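Local coordinates for thioesterase superfamily protein (Shewanella loihica, PDB 2PRX), which probably hydrolyses thioesters as a member of the hotdog-fold thioesterase superfamily, at residues Q39-F44 and E115-I120; F95-L100 and G144-V149. All blocks are in the same frame, centred on the assembly; numbering follows the deposited sequence.

Contact 1 (Q39-F44 and E115-I120)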
ATOM      1  N   GLN A  39      11.725  11.438  16.382  1.00 16.16           N
ATOM      2  CA  GLN A  39      11.311  10.515  15.343  1.00  8.21           C
ATOM      3  C   GLN A  39      10.519   9.408  16.031  1.00 10.15           C
ATOM      4  O   GLN A  39      10.488   9.192  17.250  1.00 12.08           O
ATOM      5  CB  GLN A  39      12.487   9.897  14.593  1.00  6.05           C
ATOM      6  CG  GLN A  39      13.388  10.873  13.880  1.00 11.53           C
ATOM      7  CD  GLN A  39      14.638  10.241  13.303  1.00 20.63           C
ATOM      8  OE1 GLN A  39      14.745   9.019  13.212  1.00 21.31           O
ATOM      9  NE2 GLN A  39      15.583  11.078  12.897  1.00 25.02           N
ATOM     10  N   THR A  40       9.824   8.642  15.219  1.00 10.52           N
ATOM     11  CA  THR A  40       9.177   7.429  15.728  1.00 10.93           C
ATOM     12  C   THR A  40       9.898   6.286  15.041  1.00  3.60           C
ATOM     13  O   THR A  40      10.695   6.579  14.134  1.00 13.56           O
ATOM     14  CB  THR A  40       7.673   7.393  15.466  1.00 11.53           C
ATOM     15  OG1 THR A  40       7.433   7.223  14.045  1.00 16.53           O
ATOM     16  CG2 THR A  40       7.000   8.701  15.854  1.00  1.86           C
ATOM     17  N   ILE A  41       9.651   5.058  15.458  1.00  9.22           N
ATOM     18  CA  ILE A  41      10.301   3.891  14.873  1.00 15.76           C
ATOM     19  C   ILE A  41       9.517   2.615  15.151  1.00 12.03           C
ATOM     20  O   ILE A  41       8.768   2.491  16.119  1.00 14.73           O
ATOM     21  CB  ILE A  41      11.748   3.743  15.391  1.00  4.93           C
ATOM     22  CG1 ILE A  41      12.544   2.591  14.800  1.00  9.71           C
ATOM     23  CG2 ILE A  41      11.734   3.663  16.915  1.00 15.29           C
ATOM     24  CD1 ILE A  41      14.041   2.730  14.842  1.00 13.15           C
ATOM     25  N   ALA A  42       9.676   1.658  14.231  1.00 10.29           N
ATOM     26  CA  ALA A  42       9.124   0.327  14.321  1.00  5.55           C
ATOM     27  C   ALA A  42      10.005  -0.643  13.535  1.00  7.96           C
ATOM     28  O   ALA A  42      10.822  -0.245  12.699  1.00  7.67           O
ATOM     29  CB  ALA A  42       7.669   0.287  13.871  1.00  6.59           C
ATOM     30  N   HIS A  43       9.772  -1.897  13.857  1.00 14.60           N
ATOM     31  CA  HIS A  43      10.410  -3.052  13.248  1.00 17.97           C
ATOM     32  C   HIS A  43       9.397  -4.137  12.932  1.00 17.81           C
ATOM     33  O   HIS A  43       8.391  -4.274  13.632  1.00 16.73           O
ATOM     34  CB  HIS A  43      11.477  -3.576  14.218  1.00 14.73           C
ATOM     35  CG  HIS A  43      12.632  -2.638  14.366  1.00 13.34           C
ATOM     36  ND1 HIS A  43      12.716  -1.740  15.414  1.00  8.72           N
ATOM     37  CD2 HIS A  43      13.751  -2.450  13.624  1.00 13.35           C
ATOM     38  CE1 HIS A  43      13.831  -1.045  15.307  1.00 10.02           C
ATOM     39  NE2 HIS A  43      14.478  -1.450  14.237  1.00 19.00           N
ATOM     40  N   PHE A  44       9.664  -4.904  11.881  1.00 22.15           N
ATOM     41  CA  PHE A  44       8.775  -5.962  11.440  1.00 17.32           C
ATOM     42  C   PHE A  44       9.531  -7.096  10.744  1.00 18.36           C
ATOM     43  O   PHE A  44      10.540  -6.833  10.092  1.00 11.83           O
ATOM     44  CB  PHE A  44       7.704  -5.447  10.468  1.00 16.64           C
ATOM     45  CG  PHE A  44       6.650  -6.517  10.212  1.00 18.70           C
ATOM     46  CD1 PHE A  44       5.823  -6.956  11.231  1.00 16.80           C
ATOM     47  CD2 PHE A  44       6.508  -7.080   8.959  1.00 21.18           C
ATOM     48  CE1 PHE A  44       4.880  -7.933  11.018  1.00 13.64           C
ATOM     49  CE2 PHE A  44       5.559  -8.058   8.740  1.00 18.50           C
ATOM     50  CZ  PHE A  44       4.742  -8.491   9.761  1.00 16.15           C
ATOM     51  N   GLU A 115      13.155  -2.178   9.337  1.00 11.45           N
ATOM     52  CA  GLU A 115      13.039  -1.030  10.246  1.00 20.39           C
ATOM     53  C   GLU A 115      12.276   0.110   9.587  1.00 16.26           C
ATOM     54  O   GLU A 115      12.497   0.514   8.447  1.00 13.28           O
ATOM     55  CB  GLU A 115      14.422  -0.605  10.748  1.00 24.16           C
ATOM     56  CG  GLU A 115      14.452   0.569  11.702  1.00 22.72           C
ATOM     57  CD  GLU A 115      15.794   0.853  12.347  1.00 20.87           C
ATOM     58  OE1 GLU A 115      16.163   0.149  13.320  1.00 27.07           O
ATOM     59  OE2 GLU A 115      16.515   1.793  11.922  1.00 14.66           O
ATOM     60  N   LEU A 116      11.323   0.666  10.312  1.00  5.95           N
ATOM     61  CA  LEU A 116      10.527   1.798   9.916  1.00 10.78           C
ATOM     62  C   LEU A 116      10.723   2.993  10.852  1.00 11.96           C
ATOM     63  O   LEU A 116      10.432   2.847  12.039  1.00 19.53           O
ATOM     64  CB  LEU A 116       9.033   1.443   9.939  1.00  9.06           C
ATOM     65  CG  LEU A 116       8.552   0.605   8.749  1.00 14.14           C
ATOM     66  CD1 LEU A 116       8.719  -0.866   9.085  1.00  8.68           C
ATOM     67  CD2 LEU A 116       7.118   0.947   8.388  1.00 11.86           C
ATOM     68  N   VAL A 117      11.192   4.088  10.294  1.00  9.67           N
ATOM     69  CA  VAL A 117      11.432   5.339  11.000  1.00 20.96           C
ATOM     70  C   VAL A 117      10.605   6.466  10.397  1.00 19.20           C
ATOM     71  O   VAL A 117      10.608   6.682   9.189  1.00 11.52           O
ATOM     72  CB  VAL A 117      12.916   5.757  10.983  1.00 15.80           C
ATOM     73  CG1 VAL A 117      13.129   7.005  11.831  1.00 31.14           C
ATOM     74  CG2 VAL A 117      13.829   4.643  11.471  1.00  9.30           C
ATOM     75  N   GLY A 118       9.913   7.236  11.234  1.00 10.84           N
ATOM     76  CA  GLY A 118       9.095   8.327  10.800  1.00 12.56           C
ATOM     77  C   GLY A 118       9.658   9.697  11.160  1.00 13.93           C
ATOM     78  O   GLY A 118      10.157   9.898  12.280  1.00 15.61           O
ATOM     79  N   GLU A 119       9.574  10.595  10.194  1.00 12.38           N
ATOM     80  CA  GLU A 119       9.871  12.014  10.349  1.00 12.83           C
ATOM     81  C   GLU A 119       8.577  12.809  10.431  1.00 10.16           C
ATOM     82  O   GLU A 119       7.703  12.732   9.578  1.00 11.45           O
ATOM     83  CB  GLU A 119      10.758  12.500   9.213  1.00 21.09           C
ATOM     84  CG  GLU A 119      11.316  13.888   9.252  1.00 23.53           C
ATOM     85  CD  GLU A 119      11.369  14.567  10.603  1.00 31.61           C
ATOM     86  OE1 GLU A 119      11.472  13.844  11.631  1.00 30.79           O
ATOM     87  OE2 GLU A 119      11.291  15.814  10.636  1.00 38.11           O
ATOM     88  N   ILE A 120       8.424  13.593  11.510  1.00 10.36           N
ATOM     89  CA  ILE A 120       7.263  14.455  11.547  1.00  4.88           C
ATOM     90  C   ILE A 120       7.499  15.763  10.806  1.00 13.98           C
ATOM     91  O   ILE A 120       8.286  16.595  11.237  1.00 13.89           O
ATOM     92  CB  ILE A 120       6.864  14.811  12.994  1.00 13.66           C
ATOM     93  CG1 ILE A 120       6.495  13.610  13.847  1.00 20.15           C
ATOM     94  CG2 ILE A 120       5.771  15.853  12.886  1.00 11.17           C
ATOM     95  CD1 ILE A 120       5.423  12.721  13.264  1.00 16.96           C
TER
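L116 and A42 bond to each other twice through the backbone: L116 N meets A42 O at 2.6 Å and almost straight (175°), and A42 N returns to L116 O, also 2.6 Å away. T40 and G118 form the next hydrogen-bonded pair of the antiparallel ladder, with T40 N 3.2 Å from G118 O. On the face carrying I41, V117, H43 and E115, I41 CD1 lies 3.9 Å from V117 CG2 and 3.6 Å from E115 CD. E115 runs alongside H43, both pointing the same way; its CG, anti to the backbone N (chi1 -180°), sits 3.2 Å from H43 NE2, and the extended chain beyond brings OE1 to the ring edge, with carboxylate and imidazole planes 73° apart. H43 NE2 donates to E115 OE1 at a modelled 2.5 Å, a very short bond whose exact length is doubtful. An alanine at E115 would probably leave H43 NE2 without this carboxylate acceptor and the imidazole freer to turn. T40 OG1 bonds S73 of helix 59-78. The sheet thus has two chemistries: T40, A42 and L116 on its buried face, the first two against that helix as in the hotdog fold, and the H43-E115 pair on the more exposed one, with I41 and V117 beside it.

Contact 2 (F95-L100 and G144-V149)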
ATOM      1  N   PHE A  95      -6.356   8.726  13.944  1.00 10.52           N
ATOM      2  CA  PHE A  95      -5.995   9.342  12.674  1.00  8.52           C
ATOM      3  C   PHE A  95      -6.206   8.327  11.540  1.00 15.66           C
ATOM      4  O   PHE A  95      -6.094   7.129  11.786  1.00 14.16           O
ATOM      5  CB  PHE A  95      -4.549   9.817  12.720  1.00 20.86           C
ATOM      6  CG  PHE A  95      -4.381  11.284  13.087  1.00 13.66           C
ATOM      7  CD1 PHE A  95      -4.710  11.760  14.344  1.00 16.90           C
ATOM      8  CD2 PHE A  95      -3.883  12.180  12.153  1.00 13.30           C
ATOM      9  CE1 PHE A  95      -4.568  13.099  14.644  1.00 10.23           C
ATOM     10  CE2 PHE A  95      -3.750  13.525  12.436  1.00 17.99           C
ATOM     11  CZ  PHE A  95      -4.093  13.987  13.694  1.00 13.53           C
ATOM     12  N   VAL A  96      -6.480   8.828  10.359  1.00 17.94           N
ATOM     13  CA  VAL A  96      -6.598   8.091   9.112  1.00 19.26           C
ATOM     14  C   VAL A  96      -5.724   8.648   7.997  1.00 22.62           C
ATOM     15  O   VAL A  96      -5.386   9.831   7.945  1.00 10.89           O
ATOM     16  CB  VAL A  96      -8.050   8.137   8.585  1.00 18.70           C
ATOM     17  CG1 VAL A  96      -8.957   7.301   9.467  1.00 34.89           C
ATOM     18  CG2 VAL A  96      -8.497   9.591   8.519  1.00 12.84           C
ATOM     19  N   THR A  97      -5.372   7.765   7.049  1.00 17.51           N
ATOM     20  CA  THR A  97      -4.536   8.216   5.942  1.00 14.53           C
ATOM     21  C   THR A  97      -5.401   8.954   4.932  1.00 12.51           C
ATOM     22  O   THR A  97      -6.452   8.434   4.568  1.00 12.01           O
ATOM     23  CB  THR A  97      -3.826   7.043   5.241  1.00 10.38           C
ATOM     24  OG1 THR A  97      -2.897   6.405   6.125  1.00 17.86           O
ATOM     25  CG2 THR A  97      -3.038   7.557   4.044  1.00  8.88           C
ATOM     26  N   ALA A  98      -5.004  10.130   4.475  1.00 14.63           N
ATOM     27  CA  ALA A  98      -5.757  10.836   3.437  1.00 12.11           C
ATOM     28  C   ALA A  98      -5.052  10.688   2.100  1.00 15.95           C
ATOM     29  O   ALA A  98      -5.614  10.537   1.011  1.00 12.78           O
ATOM     30  CB  ALA A  98      -5.953  12.298   3.827  1.00  9.83           C
ATOM     31  N   ALA A  99      -3.731  10.713   2.182  1.00 13.61           N
ATOM     32  CA  ALA A  99      -2.876  10.446   1.038  1.00 15.73           C
ATOM     33  C   ALA A  99      -1.607   9.760   1.530  1.00 15.21           C
ATOM     34  O   ALA A  99      -1.032  10.042   2.586  1.00  9.23           O
ATOM     35  CB  ALA A  99      -2.670  11.754   0.313  1.00  6.67           C
ATOM     36  N   LEU A 100      -1.155   8.788   0.755  1.00 12.92           N
ATOM     37  CA  LEU A 100       0.082   8.072   0.999  1.00 12.85           C
ATOM     38  C   LEU A 100       0.737   7.844  -0.376  1.00 11.58           C
ATOM     39  O   LEU A 100       0.131   7.139  -1.189  1.00 16.91           O
ATOM     40  CB  LEU A 100      -0.061   6.742   1.708  1.00 14.81           C
ATOM     41  CG  LEU A 100       1.202   5.994   2.137  1.00 16.46           C
ATOM     42  CD1 LEU A 100       2.116   6.836   3.023  1.00 13.41           C
ATOM     43  CD2 LEU A 100       0.816   4.718   2.879  1.00 16.16           C
ATOM     44  N   GLY A 144       8.084   6.732   1.948  1.00 17.18           N
ATOM     45  CA  GLY A 144       6.679   7.086   1.910  1.00 17.57           C
ATOM     46  C   GLY A 144       6.429   8.497   2.435  1.00 14.04           C
ATOM     47  O   GLY A 144       7.112   8.948   3.359  1.00 20.13           O
ATOM     48  N   HIS A 145       5.485   9.202   1.851  1.00 11.28           N
ATOM     49  CA  HIS A 145       4.969  10.502   2.225  1.00 10.25           C
ATOM     50  C   HIS A 145       3.483  10.387   2.550  1.00 14.24           C
ATOM     51  O   HIS A 145       2.613   9.976   1.804  1.00  5.93           O
ATOM     52  CB  HIS A 145       5.179  11.604   1.173  1.00  9.93           C
ATOM     53  CG  HIS A 145       4.488  12.887   1.565  1.00 20.63           C
ATOM     54  ND1 HIS A 145       5.073  13.798   2.416  1.00 23.72           N
ATOM     55  CD2 HIS A 145       3.280  13.416   1.256  1.00 19.10           C
ATOM     56  CE1 HIS A 145       4.271  14.823   2.600  1.00 20.20           C
ATOM     57  NE2 HIS A 145       3.164  14.619   1.908  1.00 23.32           N
HETATM   58  N   MSE A 146       3.132  10.812   3.748  1.00  3.54           N
HETATM   59  CA  MSE A 146       1.819  10.669   4.289  1.00  6.31           C
HETATM   60  C   MSE A 146       1.246  11.994   4.786  1.00 16.71           C
HETATM   61  O   MSE A 146       1.967  12.781   5.393  1.00 19.44           O
HETATM   62  CB  MSE A 146       1.834   9.685   5.482  1.00  9.63           C
HETATM   63  CG  MSE A 146       0.561   9.819   6.295  1.00 13.37           C
HETATM   64 SE   MSE A 146       0.387   8.431   7.618  0.75 25.42          SE
HETATM   65  CE  MSE A 146      -0.211   7.183   6.263  1.00 16.08           C
ATOM     66  N   VAL A 147      -0.019  12.199   4.500  1.00 13.50           N
ATOM     67  CA  VAL A 147      -0.924  13.193   5.005  1.00 12.51           C
ATOM     68  C   VAL A 147      -2.008  12.429   5.774  1.00 15.12           C
ATOM     69  O   VAL A 147      -2.835  11.783   5.123  1.00 13.93           O
ATOM     70  CB  VAL A 147      -1.658  14.061   3.972  1.00  6.29           C
ATOM     71  CG1 VAL A 147      -2.795  14.774   4.700  1.00 24.62           C
ATOM     72  CG2 VAL A 147      -0.712  15.028   3.285  1.00 12.37           C
ATOM     73  N   ALA A 148      -1.944  12.503   7.095  1.00  6.98           N
ATOM     74  CA  ALA A 148      -2.916  11.879   7.953  1.00  7.50           C
ATOM     75  C   ALA A 148      -3.768  12.940   8.642  1.00 10.16           C
ATOM     76  O   ALA A 148      -3.334  14.002   9.090  1.00 26.38           O
ATOM     77  CB  ALA A 148      -2.238  10.962   8.958  1.00 13.36           C
ATOM     78  N   VAL A 149      -5.053  12.648   8.692  1.00  8.34           N
ATOM     79  CA  VAL A 149      -6.062  13.509   9.266  1.00  7.48           C
ATOM     80  C   VAL A 149      -6.829  12.777  10.351  1.00  7.39           C
ATOM     81  O   VAL A 149      -6.847  11.552  10.416  1.00  9.37           O
ATOM     82  CB  VAL A 149      -7.086  13.976   8.209  1.00  7.87           C
ATOM     83  CG1 VAL A 149      -6.381  14.725   7.093  1.00 12.73           C
ATOM     84  CG2 VAL A 149      -7.827  12.725   7.766  1.00 13.58           C
TER
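F95 and A148 pack closely on the buried face of this antiparallel pair, with F95 CD2 3.8 Å from A148 CB, while A148 O lies at the edge of the phenyl ring, near its plane. Further along the same face, L100 CD1 meets CB of M146, a selenomethionine, at 3.8 Å. The selenomethionine chain bends at chi3 and crosses T97 at about a right angle, but its methyl is modelled too near T97 OG1 for that spacing to be trusted. T97 OG1 itself hydrogen-bonds D67.

The face of V96, A99, V147 and V149 is more open to solvent and mostly looser, its A99 CB and V147 CB standing 4.4 Å apart. V96 CG2 and V149 CG2 are the exception, at 3.3 Å tighter than usual for two carbons. Between T97 and A99 the chain turns a corner at A98 in a classic beta bulge: V147 O accepts from A98 N at 2.8 Å and from A99 N at 3.3 Å, which shifts the register by one residue. A98 CB reaches 4.1 Å from V149 CG1.

F95 and L100 lean on helix 59-78, strand 127-135 continues the sheet beyond 144-149, and A99 and L100 pair with a strand of the second subunit, carrying the sheet across the dimer interface.

Overall arrangement
Contacts 1 and 2 belong to one antiparallel sheet, their centres about 15 Å apart and their nearest atoms about 7 Å. Strand 127-135 separates them, lying between strand 114-122 of contact 1 and strand 142-150 of contact 2. Along the chain the segments alternate: 39-44, then 95-100, 115-120 and 144-149, with helix 59-78 inserted after the first. Both contacts place side chains on that helix, so the sheet is laid against it at both places, as in the hotdog fold. Contact 1 lies toward the side ending in strand 34-36 and touches no other subunit, whereas strand 95-104 of contact 2 extends the sheet into the second subunit.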